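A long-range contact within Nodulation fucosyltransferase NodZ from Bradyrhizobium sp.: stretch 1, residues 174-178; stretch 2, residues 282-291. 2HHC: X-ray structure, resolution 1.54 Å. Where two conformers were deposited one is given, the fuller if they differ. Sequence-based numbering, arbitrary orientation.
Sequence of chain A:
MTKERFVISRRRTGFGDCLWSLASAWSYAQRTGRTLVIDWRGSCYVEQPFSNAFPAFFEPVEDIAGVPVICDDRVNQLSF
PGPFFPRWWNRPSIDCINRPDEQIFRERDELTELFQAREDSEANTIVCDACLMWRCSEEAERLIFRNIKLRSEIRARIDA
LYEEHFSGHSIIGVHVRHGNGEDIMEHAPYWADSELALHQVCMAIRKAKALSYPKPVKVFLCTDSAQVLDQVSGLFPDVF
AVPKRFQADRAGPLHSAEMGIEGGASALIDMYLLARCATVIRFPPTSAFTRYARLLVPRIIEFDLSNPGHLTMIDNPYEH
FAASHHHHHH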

# COMPACT_ATOMS: atom_id res chain seq x y z
N VAL A 174 -11.71 6.34 -9.21
CA VAL A 174 -11.95 7.34 -8.19
C VAL A 174 -11.81 6.68 -6.82
O VAL A 174 -12.56 5.76 -6.52
CB VAL A 174 -13.34 7.95 -8.31
CG1 VAL A 174 -13.47 9.13 -7.36
CG2 VAL A 174 -13.62 8.42 -9.74
N HIS A 175 -10.87 7.11 -6.01
CA HIS A 175 -10.76 6.63 -4.65
C HIS A 175 -11.23 7.72 -3.72
O HIS A 175 -10.68 8.84 -3.72
CB HIS A 175 -9.31 6.23 -4.32
CG HIS A 175 -9.09 5.84 -2.89
ND1 HIS A 175 -8.12 6.41 -2.11
CD2 HIS A 175 -9.72 4.93 -2.10
CE1 HIS A 175 -8.16 5.88 -0.90
NE2 HIS A 175 -9.12 4.97 -0.87
N VAL A 176 -12.25 7.42 -2.91
CA VAL A 176 -12.73 8.37 -1.93
C VAL A 176 -12.63 7.74 -0.55
O VAL A 176 -13.37 6.82 -0.21
CB VAL A 176 -14.22 8.80 -2.20
CG1 VAL A 176 -14.65 9.80 -1.15
CG2 VAL A 176 -14.37 9.34 -3.61
N ARG A 177 -11.68 8.20 0.23
CA ARG A 177 -11.53 7.72 1.59
C ARG A 177 -12.13 8.77 2.49
O ARG A 177 -11.80 9.96 2.38
CB ARG A 177 -10.08 7.49 1.93
CG ARG A 177 -9.82 7.02 3.40
N HIS A 178 -13.03 8.34 3.36
CA HIS A 178 -13.40 9.15 4.52
C HIS A 178 -13.97 8.30 5.64
O HIS A 178 -13.20 7.71 6.41
N ARG A 282 -7.47 10.90 -6.87
CA ARG A 282 -6.98 10.54 -5.52
C ARG A 282 -7.58 11.49 -4.49
O ARG A 282 -7.15 12.64 -4.32
CB ARG A 282 -5.45 10.67 -5.48
CG ARG A 282 -4.70 9.82 -6.49
CD ARG A 282 -3.24 9.94 -6.33
NE ARG A 282 -2.75 9.15 -5.18
CZ ARG A 282 -1.52 9.20 -4.70
NH1 ARG A 282 -0.61 10.00 -5.22
NH2 ARG A 282 -1.18 8.40 -3.69
N PHE A 283 -8.56 10.99 -3.74
CA PHE A 283 -9.24 11.80 -2.74
C PHE A 283 -9.11 11.09 -1.37
O PHE A 283 -9.94 10.25 -1.01
CB PHE A 283 -10.70 11.98 -3.20
CG PHE A 283 -11.41 13.07 -2.53
CD1 PHE A 283 -12.08 12.83 -1.34
CD2 PHE A 283 -11.40 14.36 -3.06
CE1 PHE A 283 -12.76 13.85 -0.69
CE2 PHE A 283 -12.07 15.40 -2.42
CZ PHE A 283 -12.76 15.15 -1.23
N PRO A 284 -8.01 11.36 -0.60
CA PRO A 284 -6.93 12.37 -0.81
C PRO A 284 -5.72 11.77 -1.51
O PRO A 284 -5.49 10.57 -1.51
CB PRO A 284 -6.60 12.77 0.62
CG PRO A 284 -6.98 11.59 1.44
CD PRO A 284 -8.13 10.89 0.76
N PRO A 285 -4.83 12.66 -2.07
CA PRO A 285 -3.56 12.16 -2.67
C PRO A 285 -2.51 11.75 -1.66
O PRO A 285 -1.47 11.18 -2.05
CB PRO A 285 -3.06 13.36 -3.50
CG PRO A 285 -3.60 14.52 -2.76
CD PRO A 285 -5.00 14.09 -2.35
N THR A 286 -2.74 11.99 -0.37
CA THR A 286 -1.91 11.47 0.71
C THR A 286 -2.16 9.98 1.07
O THR A 286 -1.44 9.44 1.91
CB THR A 286 -2.15 12.30 1.99
OG1 THR A 286 -3.56 12.39 2.25
CG2 THR A 286 -1.61 13.69 1.84
N SER A 287 -3.17 9.35 0.49
CA SER A 287 -3.44 7.98 0.76
C SER A 287 -2.49 7.11 -0.03
O SER A 287 -2.46 7.17 -1.25
CB SER A 287 -4.86 7.64 0.38
OG SER A 287 -5.12 6.27 0.63
N ALA A 288 -1.84 6.19 0.65
CA ALA A 288 -1.00 5.21 -0.05
C ALA A 288 -1.86 4.18 -0.80
O ALA A 288 -1.36 3.36 -1.61
CB ALA A 288 -0.09 4.52 0.89
N PHE A 289 -3.18 4.12 -0.57
CA PHE A 289 -4.08 3.21 -1.34
C PHE A 289 -3.91 3.37 -2.86
O PHE A 289 -3.90 2.37 -3.58
CB PHE A 289 -5.56 3.42 -0.88
CG PHE A 289 -6.55 2.37 -1.32
CD1 PHE A 289 -7.25 2.47 -2.43
CD2 PHE A 289 -6.88 1.35 -0.44
CE1 PHE A 289 -8.18 1.52 -2.82
CE2 PHE A 289 -7.86 0.40 -0.79
CZ PHE A 289 -8.51 0.52 -1.98
N THR A 290 -3.76 4.60 -3.31
CA THR A 290 -3.60 4.91 -4.70
C THR A 290 -2.17 5.15 -5.12
O THR A 290 -1.92 5.65 -6.21
CB THR A 290 -4.40 6.17 -5.00
OG1 THR A 290 -4.19 7.17 -3.99
CG2 THR A 290 -5.95 5.80 -5.10
N ARG A 291 -1.20 4.79 -4.31
CA ARG A 291 0.22 4.96 -4.72
C ARG A 291 0.52 4.05 -5.92
O ARG A 291 1.19 4.52 -6.84
CB ARG A 291 1.18 4.67 -3.55
CG ARG A 291 2.62 4.85 -3.89
CD ARG A 291 2.98 6.17 -4.45
NE ARG A 291 4.43 6.29 -4.63
CZ ARG A 291 5.09 7.38 -5.01
NH1 ARG A 291 4.43 8.53 -5.25
NH2 ARG A 291 6.38 7.34 -5.21
O HOH W 1 -6.44 8.32 -3.06

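The two stretches meet first as neighbouring parallel strands. His 175 pairs with Arg 282 and Val 176 with Phe 283, with CA atoms 5.5 Å and 5.0 Å apart. Phe 283 carries both backbone hydrogen bonds. Its N donates to His 175 O at 3.0 Å, with an N-H...O angle of 137°. Its O accepts from Arg 177 N, also at 3.0 Å, and this bond is nearly straight at 173°. One residue thus links to the two neighbours of Val 176, as parallel pairing requires. A CA-H...O contact from Val 176 CA to Phe 283 O, at 3.5 Å, adds to the pairing.

Side chains alternate between the faces of the sheet. Val 176 and Phe 283 share one face, where Val 176 CG1 lies 4.0 Å from Phe 283 CD1. Both are apolar, so this contact needs no polar partner. Beyond the strands, Arg 177 CB packs 4.1 Å from Pro 284 CD. The Arg 177 side chain is not modelled past CG, so this contact rests on its aliphatic base. Pro 284 follows a cis peptide bond and starts a type I turn to Ser 287, closed by Ser 287 N donating to Pro 284 O at 3.3 Å.

His 175 and Arg 282 occupy the other face. The His 175 ring is buried and reaches the loop after the second strand. It forms an offset stack with Phe 289, with centroids 4.4 Å apart and planes at 12°. His 175 NE2 lies 3.5 Å from Phe 289 CD1. Histidine suits this place because its flat ring can stack on Phe 289 while its ND1 binds a water. Ser 287 OG sits at the ring edge, 3.4 Å from His 175 CE1. The methyl Thr 290 CG2 approaches His 175 CB at 3.5 Å.

A water joins the stretches on this side. It hydrogen-bonds to His 175 ND1 at 2.7 Å and Thr 290 OG1 at 2.7 Å, and donates to Pro 284 O at 2.9 Å. It gives the buried His 175 ND1 a polar partner.

Bonds within the second stretch brace the loop that receives His 175. Arg 282 NE donates to Thr 290 OG1 at 2.7 Å, and Arg 282 NH2 to Ser 287 O at 3.0 Å. The long arginine therefore ties strand to loop. Phe 289 N donates to Ser 287 OG at 3.1 Å. In all, the contact buries 369 Å², both sides summed, and His 175 has the largest covered area.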